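Local coordinates for uncharacterized CBS domain-containing protein (Corynebacterium glutamicum, PDB 2P3H) that is of unknown function, this piece being the CorC_HlyC (transporter-associated) domain of a putative membrane hemolysin or transport protein whose family may bind flavin adenine dinucleotide, at residues A[57-62]-A[83-88]; A[27-32]-A[61-66]. One frame throughout, in Å; residues are numbered along the deposited sequence.

Contact 1: residues A[57-62]-A[83-88]; sequences DVIEIP and ITVLEV
Ile61 and Ile83 meet through their delta carbons on the face of the sheet that turns to helix 41-49: CD1 of Ile61 lies 3.9 Å from CD1 of Ile83, the two chains crossing obliquely. On the same face CD1 of Ile59 approaches CG2 of Val85 at 4.2 Å. That branch of Val85 stands beside its own backbone N, because CG1 takes the position anti to N (chi1 177°), and CG2 is thereby the methyl facing the neighbouring strand. The other face carries Val58 and Thr84, a non-hydrogen-bonded antiparallel pair, where CG2 of Val58 sits 3.8 Å from OG1 of Thr84. Ile59 and Ile83 form the hydrogen-bonded pair, joined both ways: Ile59 N to Ile83 O at 2.7 Å and Ile83 N to Ile59 O at 2.8 Å. Two residues on, past the Val58/Thr84 pair, Val85 N donates to Asp57 O at 3.0 Å, while the carboxylate of Asp57 turns back to Lys54 N. The chemistry is thus divided: three nearly straight backbone bonds join residues 57-59 to strand 80-89, and on the apolar face Ile59 and Ile83 pack on Leu45, and Ile61 on Leu44, of helix 41-49.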
loop_
_atom_site.group_PDB
_atom_site.type_symbol
_atom_site.label_atom_id
_atom_site.label_comp_id
_atom_site.label_asym_id
_atom_site.label_seq_id
_atom_site.Cartn_x
_atom_site.Cartn_y
_atom_site.Cartn_z
ATOM N N ASP A 57 0.772 12.728 5.201
ATOM C CA ASP A 57 -0.489 12.276 4.570
ATOM C C ASP A 57 -0.718 10.789 4.830
ATOM O O ASP A 57 0.219 10.005 4.784
ATOM C CB ASP A 57 -0.469 12.507 3.042
ATOM C CG ASP A 57 -0.688 13.965 2.661
ATOM O OD1 ASP A 57 -0.884 14.809 3.576
ATOM O OD2 ASP A 57 -0.678 14.262 1.448
ATOM N N VAL A 58 -1.959 10.415 5.108
ATOM C CA VAL A 58 -2.304 9.010 5.342
ATOM C C VAL A 58 -3.310 8.601 4.290
ATOM O O VAL A 58 -4.322 9.267 4.075
ATOM C CB VAL A 58 -2.908 8.785 6.739
ATOM C CG1 VAL A 58 -3.323 7.302 6.929
ATOM C CG2 VAL A 58 -1.921 9.242 7.819
ATOM N N ILE A 59 -3.016 7.508 3.605
ATOM C CA ILE A 59 -3.883 7.081 2.525
ATOM C C ILE A 59 -4.239 5.643 2.850
ATOM O O ILE A 59 -3.367 4.851 3.127
ATOM C CB ILE A 59 -3.160 7.132 1.162
ATOM C CG1 ILE A 59 -2.845 8.585 0.777
ATOM C CG2 ILE A 59 -4.000 6.492 0.062
ATOM C CD1 ILE A 59 -1.456 8.993 1.171
ATOM N N GLU A 60 -5.521 5.325 2.808
ATOM C CA GLU A 60 -5.948 3.958 3.076
ATOM C C GLU A 60 -6.489 3.286 1.804
ATOM O O GLU A 60 -7.359 3.810 1.143
ATOM C CB GLU A 60 -6.936 3.925 4.257
ATOM C CG GLU A 60 -6.201 4.321 5.606
ATOM C CD GLU A 60 -7.069 4.302 6.866
ATOM O OE1 GLU A 60 -8.288 3.928 6.784
ATOM O OE2 GLU A 60 -6.513 4.670 7.960
ATOM N N ILE A 61 -5.932 2.132 1.454
ATOM C CA ILE A 61 -6.285 1.427 0.210
ATOM C C ILE A 61 -6.819 0.017 0.544
ATOM O O ILE A 61 -6.151 -0.775 1.238
ATOM C CB ILE A 61 -5.044 1.320 -0.748
ATOM C CG1 ILE A 61 -4.501 2.749 -0.992
ATOM C CG2 ILE A 61 -5.386 0.549 -2.054
ATOM C CD1 ILE A 61 -3.519 2.940 -2.090
ATOM N N PRO A 62 -8.009 -0.303 0.037
ATOM C CA PRO A 62 -8.563 -1.660 0.200
ATOM C C PRO A 62 -7.763 -2.679 -0.595
ATOM O O PRO A 62 -7.348 -2.395 -1.732
ATOM C CB PRO A 62 -9.975 -1.546 -0.394
ATOM C CG PRO A 62 -10.270 -0.068 -0.451
ATOM C CD PRO A 62 -8.931 0.595 -0.687
ATOM N N ILE A 83 -1.227 3.593 4.475
ATOM C CA ILE A 83 0.084 4.074 4.048
ATOM C C ILE A 83 0.237 5.516 4.526
ATOM O O ILE A 83 -0.632 6.352 4.283
ATOM C CB ILE A 83 0.258 4.001 2.510
ATOM C CG1 ILE A 83 -0.046 2.577 2.041
ATOM C CG2 ILE A 83 1.663 4.486 2.065
ATOM C CD1 ILE A 83 -0.938 2.503 0.850
ATOM N N THR A 84 1.330 5.774 5.231
ATOM C CA THR A 84 1.652 7.116 5.716
ATOM C C THR A 84 2.934 7.563 5.040
ATOM O O THR A 84 3.945 6.841 5.053
ATOM C CB THR A 84 1.858 7.127 7.250
ATOM O OG1 THR A 84 0.736 6.532 7.902
ATOM C CG2 THR A 84 2.064 8.569 7.748
ATOM N N VAL A 85 2.894 8.755 4.434
ATOM C CA VAL A 85 4.044 9.299 3.732
ATOM C C VAL A 85 4.987 9.853 4.796
ATOM O O VAL A 85 4.614 10.786 5.520
ATOM C CB VAL A 85 3.622 10.419 2.773
ATOM C CG1 VAL A 85 4.863 11.001 2.111
ATOM C CG2 VAL A 85 2.587 9.890 1.737
ATOM N N LEU A 86 6.181 9.273 4.910
ATOM C CA LEU A 86 7.146 9.664 5.960
ATOM C C LEU A 86 8.234 10.633 5.494
ATOM O O LEU A 86 8.758 11.405 6.294
ATOM C CB LEU A 86 7.831 8.428 6.587
ATOM C CG LEU A 86 6.926 7.453 7.347
ATOM C CD1 LEU A 86 7.808 6.337 7.939
ATOM C CD2 LEU A 86 6.141 8.187 8.448
ATOM N N GLU A 87 8.592 10.567 4.218
ATOM C CA GLU A 87 9.613 11.446 3.663
ATOM C C GLU A 87 9.257 11.718 2.217
ATOM O O GLU A 87 8.876 10.796 1.499
ATOM C CB GLU A 87 10.947 10.731 3.737
ATOM C CG GLU A 87 12.203 11.574 3.750
ATOM C CD GLU A 87 13.381 10.717 4.185
ATOM O OE1 GLU A 87 13.950 10.002 3.332
ATOM O OE2 GLU A 87 13.713 10.724 5.395
ATOM N N VAL A 88 9.398 12.976 1.781
ATOM C CA VAL A 88 9.179 13.361 0.380
ATOM C C VAL A 88 10.458 14.034 -0.127
ATOM O O VAL A 88 11.118 14.788 0.599
ATOM C CB VAL A 88 7.931 14.304 0.202
ATOM C CG1 VAL A 88 7.809 14.837 -1.240
ATOM C CG2 VAL A 88 6.664 13.593 0.595
#

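Contact 2: residues A[27-32]-A[61-66]; sequences RAIGYE and IPLDFE
In both Leu63 and Tyr31 CG lies anti to the residue's own carbonyl carbon (chi1 -65° and -76°); the side chains meet crossing at about a right angle. Tyr31 is modelled in two conformers, and in the one given here CD1 of Leu63 lies over one face of the ring as a CH-pi contact, 4.0 Å from the ring centroid and displaced toward the rim, with CG of Tyr31 its nearest ring atom. At the edge of that ring, in its plane, the carbonyl O of Asp64 comes to 3.7 Å from CD2 of Tyr31. The other leucine branch serves the helix end: CD2 of Leu63 touches CD1 of Ile29 at 3.8 Å. The OH of Tyr31 is hydrogen-bonded to Arg79 NH2; Leu81 and Leu100 pack on Leu63, and Leu100 on Tyr31 too.

The backbones are tied by one bond, Asp64 N to Glu32 O at 2.8 Å. It is essentially straight at the hydrogen, though the donor stands 20° out of the carbonyl plane. A water then bridges the two segments. It accepts from Glu32 N at 2.9 Å and donates to Asp64 O and to Glu66 OE2, so it holds three polar groups at once. A second water donates to Glu66 OE2 and, weakly, to Glu32 OE2. The carboxylate of Glu32 lies near those of Asp64 and Glu66 without contact; the local field is probably negative, and the waters may partly offset it.

Helix 22-29 ends at Ile29, and Gly30, with positive phi, turns the chain away from it. This is a helix C-terminal turn followed by an extended segment, packed where the chain leaves edge strand 58-62 of the five-stranded antiparallel sheet of the CorC_HlyC domain.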
loop_
_atom_site.group_PDB
_atom_site.type_symbol
_atom_site.label_atom_id
_atom_site.label_comp_id
_atom_site.label_asym_id
_atom_site.label_seq_id
_atom_site.Cartn_x
_atom_site.Cartn_y
_atom_site.Cartn_z
ATOM N N ARG A 27 3.708 -9.203 -2.280
ATOM C CA ARG A 27 4.350 -10.380 -1.697
ATOM C C ARG A 27 4.565 -10.169 -0.188
ATOM O O ARG A 27 4.332 -11.084 0.627
ATOM C CB ARG A 27 5.693 -10.641 -2.421
ATOM C CG ARG A 27 6.107 -12.089 -2.571
ATOM C CD ARG A 27 6.888 -12.375 -3.927
ATOM N NE ARG A 27 7.865 -11.329 -4.339
ATOM C CZ ARG A 27 7.853 -10.638 -5.495
ATOM N NH1 ARG A 27 6.923 -10.825 -6.418
ATOM N NH2 ARG A 27 8.779 -9.737 -5.733
ATOM N N ALA A 28 4.984 -8.963 0.190
ATOM C CA ALA A 28 5.275 -8.641 1.597
ATOM C C ALA A 28 4.029 -8.655 2.462
ATOM O O ALA A 28 4.021 -9.239 3.541
ATOM C CB ALA A 28 5.968 -7.272 1.715
ATOM N N ILE A 29 2.969 -8.025 1.978
ATOM C CA ILE A 29 1.781 -7.851 2.807
ATOM C C ILE A 29 0.813 -9.039 2.710
ATOM O O ILE A 29 -0.097 -9.167 3.549
ATOM C CB ILE A 29 1.071 -6.529 2.502
ATOM C CG1 ILE A 29 0.359 -6.581 1.144
ATOM C CG2 ILE A 29 2.101 -5.349 2.537
ATOM C CD1 ILE A 29 -0.310 -5.255 0.772
ATOM N N GLY A 30 1.017 -9.888 1.701
ATOM C CA GLY A 30 0.193 -11.106 1.527
ATOM C C GLY A 30 -1.166 -10.896 0.861
ATOM O O GLY A 30 -2.034 -11.780 0.919
ATOM N N TYR A 31 -1.349 -9.751 0.212
ATOM C CA TYR A 31 -2.607 -9.359 -0.440
ATOM C C TYR A 31 -2.275 -8.652 -1.753
ATOM O O TYR A 31 -1.286 -7.939 -1.808
ATOM C CB TYR A 31 -3.346 -8.319 0.406
ATOM C CG TYR A 31 -4.072 -8.803 1.640
ATOM C CD1 TYR A 31 -3.439 -8.839 2.880
ATOM C CD2 TYR A 31 -5.422 -9.155 1.578
ATOM C CE1 TYR A 31 -4.137 -9.265 4.034
ATOM C CE2 TYR A 31 -6.121 -9.572 2.713
ATOM C CZ TYR A 31 -5.474 -9.622 3.930
ATOM O OH TYR A 31 -6.178 -10.038 5.029
ATOM N N GLU A 32 -3.148 -8.757 -2.748
ATOM C CA GLU A 32 -3.029 -7.941 -3.951
ATOM C C GLU A 32 -3.619 -6.551 -3.776
ATOM O O GLU A 32 -4.611 -6.349 -3.083
ATOM C CB GLU A 32 -3.642 -8.658 -5.142
ATOM C CG GLU A 32 -2.861 -9.930 -5.459
ATOM C CD GLU A 32 -3.197 -10.554 -6.791
ATOM O OE1 GLU A 32 -3.214 -9.833 -7.817
ATOM O OE2 GLU A 32 -3.394 -11.784 -6.810
ATOM N N ILE A 61 -5.932 2.132 1.454
ATOM C CA ILE A 61 -6.285 1.427 0.210
ATOM C C ILE A 61 -6.819 0.017 0.544
ATOM O O ILE A 61 -6.151 -0.775 1.238
ATOM C CB ILE A 61 -5.044 1.320 -0.748
ATOM C CG1 ILE A 61 -4.501 2.749 -0.992
ATOM C CG2 ILE A 61 -5.386 0.549 -2.054
ATOM C CD1 ILE A 61 -3.519 2.940 -2.090
ATOM N N PRO A 62 -8.009 -0.303 0.037
ATOM C CA PRO A 62 -8.563 -1.660 0.200
ATOM C C PRO A 62 -7.763 -2.679 -0.595
ATOM O O PRO A 62 -7.348 -2.395 -1.732
ATOM C CB PRO A 62 -9.975 -1.546 -0.394
ATOM C CG PRO A 62 -10.270 -0.068 -0.451
ATOM C CD PRO A 62 -8.931 0.595 -0.687
ATOM N N LEU A 63 -7.578 -3.842 0.009
ATOM C CA LEU A 63 -6.804 -4.949 -0.571
ATOM C C LEU A 63 -7.791 -5.903 -1.261
ATOM O O LEU A 63 -8.971 -5.965 -0.887
ATOM C CB LEU A 63 -6.056 -5.663 0.537
ATOM C CG LEU A 63 -5.018 -4.703 1.135
ATOM C CD1 LEU A 63 -4.469 -5.253 2.410
ATOM C CD2 LEU A 63 -3.931 -4.453 0.109
ATOM N N ASP A 64 -7.326 -6.611 -2.282
ATOM C CA ASP A 64 -8.212 -7.514 -2.999
ATOM C C ASP A 64 -8.576 -8.684 -2.107
ATOM O O ASP A 64 -7.726 -9.211 -1.374
ATOM C CB ASP A 64 -7.524 -8.073 -4.250
ATOM C CG ASP A 64 -7.435 -7.059 -5.385
ATOM O OD1 ASP A 64 -7.870 -5.880 -5.232
ATOM O OD2 ASP A 64 -6.938 -7.467 -6.444
ATOM N N PHE A 65 -9.824 -9.103 -2.216
ATOM C CA PHE A 65 -10.272 -10.360 -1.631
ATOM C C PHE A 65 -9.622 -11.512 -2.397
ATOM O O PHE A 65 -9.210 -11.351 -3.538
ATOM C CB PHE A 65 -11.783 -10.466 -1.749
ATOM C CG PHE A 65 -12.540 -9.505 -0.868
ATOM C CD1 PHE A 65 -12.462 -9.604 0.530
ATOM C CD2 PHE A 65 -13.368 -8.539 -1.441
ATOM C CE1 PHE A 65 -13.180 -8.713 1.348
ATOM C CE2 PHE A 65 -14.090 -7.646 -0.640
ATOM C CZ PHE A 65 -13.991 -7.745 0.766
ATOM N N GLU A 66 -9.524 -12.655 -1.730
ATOM C CA GLU A 66 -9.302 -13.934 -2.378
ATOM C C GLU A 66 -10.649 -14.645 -2.472
ATOM O O GLU A 66 -11.594 -14.330 -1.708
ATOM C CB GLU A 66 -8.329 -14.790 -1.558
ATOM C CG GLU A 66 -7.004 -14.131 -1.226
ATOM C CD GLU A 66 -6.074 -14.028 -2.407
ATOM O OE1 GLU A 66 -6.207 -14.824 -3.373
ATOM O OE2 GLU A 66 -5.205 -13.127 -2.381
HETATM O O HOH W 1 -5.495 -10.396 -2.305
HETATM O O HOH W 2 -3.181 -13.450 -3.959
#

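Contact 1 and contact 2 follow one another along the same chain: strand 58-62 pairs with strand 80-89 in contact 1, and the chain leaving that strand meets the end of helix 22-29 in contact 2. Their centres are about 16 Å apart, on opposite sides of the chain's centre, and they share Ile61 and Pro62. Ile61 packs on Ile83 in contact 1, and Leu63, two residues on, packs on Tyr31 and Ile29 in contact 2. Backbone bonds of Ile61 with Leu81 and Leu63 with Arg79 carry the pairing of contact 1 on toward contact 2. Both contacts are structural packing within one domain.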